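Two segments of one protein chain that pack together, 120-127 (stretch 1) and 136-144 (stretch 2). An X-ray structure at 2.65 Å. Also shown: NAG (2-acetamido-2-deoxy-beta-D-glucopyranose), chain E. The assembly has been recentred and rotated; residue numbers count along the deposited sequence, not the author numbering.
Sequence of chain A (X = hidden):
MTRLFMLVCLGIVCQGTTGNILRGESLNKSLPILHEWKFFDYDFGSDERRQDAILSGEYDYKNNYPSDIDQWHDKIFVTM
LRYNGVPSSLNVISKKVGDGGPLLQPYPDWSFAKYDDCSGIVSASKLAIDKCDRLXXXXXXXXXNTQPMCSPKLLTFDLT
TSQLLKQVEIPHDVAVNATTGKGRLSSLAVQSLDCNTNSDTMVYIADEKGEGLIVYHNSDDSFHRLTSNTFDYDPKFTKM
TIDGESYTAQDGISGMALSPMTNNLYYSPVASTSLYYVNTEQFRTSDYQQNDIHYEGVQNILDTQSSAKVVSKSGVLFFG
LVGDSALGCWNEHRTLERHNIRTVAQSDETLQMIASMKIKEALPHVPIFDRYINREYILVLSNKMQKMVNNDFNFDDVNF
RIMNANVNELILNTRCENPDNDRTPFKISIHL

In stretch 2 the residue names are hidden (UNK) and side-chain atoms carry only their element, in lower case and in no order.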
# COMPACT_ATOMS: atom_id res chain seq x y z
N GLY A 120 35.46 -32.70 7.86
CA GLY A 120 34.69 -31.92 6.90
C GLY A 120 35.47 -30.73 6.37
O GLY A 120 36.13 -30.02 7.12
N ILE A 121 35.38 -30.55 5.05
CA ILE A 121 35.91 -29.41 4.25
C ILE A 121 37.33 -28.90 4.56
O ILE A 121 37.56 -28.10 5.47
CB ILE A 121 34.90 -28.24 4.09
CG1 ILE A 121 33.46 -28.79 3.94
CG2 ILE A 121 35.29 -27.37 2.90
CD1 ILE A 121 32.44 -27.83 3.40
N VAL A 122 38.27 -29.35 3.74
CA VAL A 122 39.65 -28.90 3.77
C VAL A 122 39.77 -27.64 2.94
O VAL A 122 40.20 -26.63 3.44
CB VAL A 122 40.64 -29.97 3.23
CG1 VAL A 122 42.08 -29.48 3.27
CG2 VAL A 122 40.47 -31.27 4.01
N SER A 123 39.43 -27.73 1.66
CA SER A 123 39.55 -26.60 0.72
C SER A 123 38.43 -26.59 -0.32
O SER A 123 38.52 -27.28 -1.35
CB SER A 123 40.91 -26.62 0.03
OG SER A 123 41.08 -25.45 -0.74
N ALA A 124 37.36 -25.84 -0.02
CA ALA A 124 36.24 -25.62 -0.94
C ALA A 124 36.75 -24.89 -2.19
O ALA A 124 36.87 -23.67 -2.22
CB ALA A 124 35.13 -24.83 -0.27
N SER A 125 37.09 -25.68 -3.20
CA SER A 125 37.68 -25.17 -4.42
C SER A 125 36.63 -24.43 -5.26
O SER A 125 36.89 -23.34 -5.75
CB SER A 125 38.27 -26.34 -5.21
OG SER A 125 39.01 -25.88 -6.32
N LYS A 126 35.43 -25.02 -5.38
CA LYS A 126 34.36 -24.50 -6.23
C LYS A 126 32.98 -24.81 -5.66
O LYS A 126 32.82 -25.76 -4.92
CB LYS A 126 34.49 -25.12 -7.63
CG LYS A 126 34.74 -24.13 -8.76
CD LYS A 126 36.14 -23.53 -8.71
CE LYS A 126 36.23 -22.27 -9.58
NZ LYS A 126 37.43 -21.46 -9.24
N LEU A 127 32.00 -24.00 -6.04
CA LEU A 127 30.62 -24.13 -5.58
C LEU A 127 29.65 -24.14 -6.76
O LEU A 127 29.98 -23.73 -7.86
CB LEU A 127 30.24 -22.98 -4.66
CG LEU A 127 31.13 -22.73 -3.44
CD1 LEU A 127 30.68 -21.45 -2.73
CD2 LEU A 127 31.12 -23.91 -2.46
N UNK A 136 26.23 -27.46 -3.83
CA UNK A 136 27.26 -28.46 -4.10
C UNK A 136 28.61 -27.85 -3.84
O UNK A 136 28.85 -26.72 -4.26
c UNK A 136 24.42 -33.49 -6.19
c UNK A 136 23.64 -32.38 -6.40
c UNK A 136 26.39 -32.13 -5.70
c UNK A 136 24.73 -28.95 -6.16
c UNK A 136 24.25 -31.12 -6.25
c UNK A 136 25.62 -30.98 -5.91
c UNK A 136 27.19 -28.94 -5.54
c UNK A 136 25.79 -33.38 -5.85
n UNK A 136 23.73 -29.86 -6.41
c UNK A 136 25.89 -29.58 -5.86
N UNK A 137 29.48 -28.58 -3.14
CA UNK A 137 30.84 -28.10 -2.82
C UNK A 137 31.90 -29.09 -3.26
O UNK A 137 31.84 -30.26 -2.91
c UNK A 137 32.41 -27.25 -1.04
c UNK A 137 29.93 -26.94 -0.79
c UNK A 137 31.03 -27.85 -1.32
N UNK A 138 32.89 -28.61 -4.02
CA UNK A 138 34.04 -29.41 -4.44
C UNK A 138 35.19 -29.13 -3.48
O UNK A 138 35.88 -28.14 -3.63
c UNK A 138 34.45 -29.09 -5.90
c UNK A 138 35.69 -29.84 -6.46
c UNK A 138 36.15 -29.27 -7.78
c UNK A 138 35.43 -31.32 -6.62
N UNK A 139 35.35 -30.01 -2.48
CA UNK A 139 36.52 -29.99 -1.59
C UNK A 139 37.63 -30.77 -2.27
O UNK A 139 37.48 -31.96 -2.54
o UNK A 139 37.29 -31.53 1.69
o UNK A 139 38.40 -30.00 0.55
c UNK A 139 37.38 -30.73 0.73
c UNK A 139 36.17 -30.62 -0.22
N UNK A 140 38.75 -30.10 -2.54
CA UNK A 140 39.87 -30.72 -3.22
C UNK A 140 40.66 -31.65 -2.29
O UNK A 140 41.16 -32.70 -2.71
c UNK A 140 40.79 -29.66 -3.82
o UNK A 140 41.32 -28.81 -2.83
N UNK A 141 40.76 -31.24 -1.03
CA UNK A 141 41.61 -31.92 -0.05
C UNK A 141 43.03 -31.36 -0.02
O UNK A 141 43.85 -31.84 0.75
N UNK A 142 43.31 -30.34 -0.83
CA UNK A 142 44.65 -29.82 -0.93
C UNK A 142 44.93 -28.80 0.17
O UNK A 142 44.01 -28.12 0.65
c UNK A 142 44.49 -31.46 -3.40
c UNK A 142 45.27 -30.15 -3.43
c UNK A 142 45.07 -29.44 -4.76
c UNK A 142 44.91 -29.18 -2.31
N UNK A 143 46.20 -28.74 0.58
CA UNK A 143 46.70 -27.69 1.44
C UNK A 143 47.79 -26.96 0.66
O UNK A 143 48.55 -27.60 -0.07
c UNK A 143 46.16 -29.05 3.48
c UNK A 143 47.24 -28.26 2.76
c UNK A 143 47.77 -27.14 3.65
N UNK A 144 47.85 -25.63 0.79
CA UNK A 144 48.73 -24.79 -0.05
C UNK A 144 48.52 -25.02 -1.56
O UNK A 144 49.43 -24.80 -2.35
o UNK A 144 49.61 -24.83 2.62
c UNK A 144 50.21 -25.00 0.30
n UNK A 144 51.79 -24.84 2.12
c UNK A 144 50.51 -24.87 1.79
C1 NAG E . 52.33 -24.72 3.46
C2 NAG E . 52.88 -26.04 4.04
C3 NAG E . 53.58 -25.78 5.38
C4 NAG E . 54.65 -24.69 5.31
C5 NAG E . 54.03 -23.46 4.63
C6 NAG E . 54.99 -22.31 4.31
C7 NAG E . 52.02 -28.37 3.96
C8 NAG E . 50.87 -29.28 4.29
N2 NAG E . 51.86 -27.07 4.26
O3 NAG E . 54.18 -26.98 5.87
O4 NAG E . 55.06 -24.45 6.68
O5 NAG E . 53.44 -23.83 3.37
O6 NAG E . 56.11 -22.79 3.56
O7 NAG E . 53.02 -28.82 3.45

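Position 136 carries one carbon and then fused five- and six-membered rings holding eight carbons and one nitrogen. That is an indole, so the residue is Trp136. Its ring leads away from stretch 1, and its backbone makes the contact: O lies 3.4 Å from Leu127 CA, a CA-H...O contact.

Position 137 has three carbons, one carrying the other two. The fork at CB gives valine, Val137. Its CG1 is 3.7 Å from Ala124 CB, and its CG2 is 3.7 Å from Leu127 CD2. All three side chains lie on the same face of the sheet.

Position 138 has four carbons, forked at the second. A fork one atom beyond CB means leucine, Leu138. Its CB is 4.3 Å from Lys126 CB. The backbone does the polar work: Ser125 N donates to Leu138 O at 2.8 Å, and Leu138 N donates to Lys126 O at 3.0 Å.

Position 139 has two carbons, the second carrying two oxygens. Both oxygens accept hydrogen bonds from backbone NH groups, as a short carboxylate can, so this is Asp139. Val122 N donates to Asp139 OD1 at 3.1 Å, and Ser123 N donates to Asp139 OD2 at 2.7 Å. Both bonds are nearly straight.

Position 140 has one carbon and one oxygen, which makes it Ser140. Its N donates to Ser123 O at 3.1 Å. Its OG accepts a hydrogen bond from the N of position 142 at 3.2 Å.

Position 141 has no side-chain atoms and is Gly141. Its phi is 89° and its psi 2°, where a CB would be jammed against the carbonyl O of Ser140. Its N donates to Asp139 OD2 at 3.1 Å.

Position 142 has four carbons, forked at the second: Leu142. CB points away from stretch 1, but the backbone O lies 3.5 Å from Val122 CG1.

Position 143 has three carbons, one carrying two, and is Val143. Its CG2 is 4.1 Å from Val122 CG1.

Position 144 has two carbons, the second carrying one oxygen and one nitrogen. The nitrogen is bonded to NAG C1 at 1.4 Å, an N-linked sugar, so this is Asn144. It does not touch stretch 1.

The contact joins two antiparallel strands. Backbone hydrogen bonds hold them, while Val137 packs against Ala124 and Leu127. Where the strand of stretch 1 has not yet begun, Asp139 takes over, tying down the NH groups of Val122 and Ser123 and also that of Gly141 in its own turn.

Stretch 2 (136-144) WVLDSGLVN
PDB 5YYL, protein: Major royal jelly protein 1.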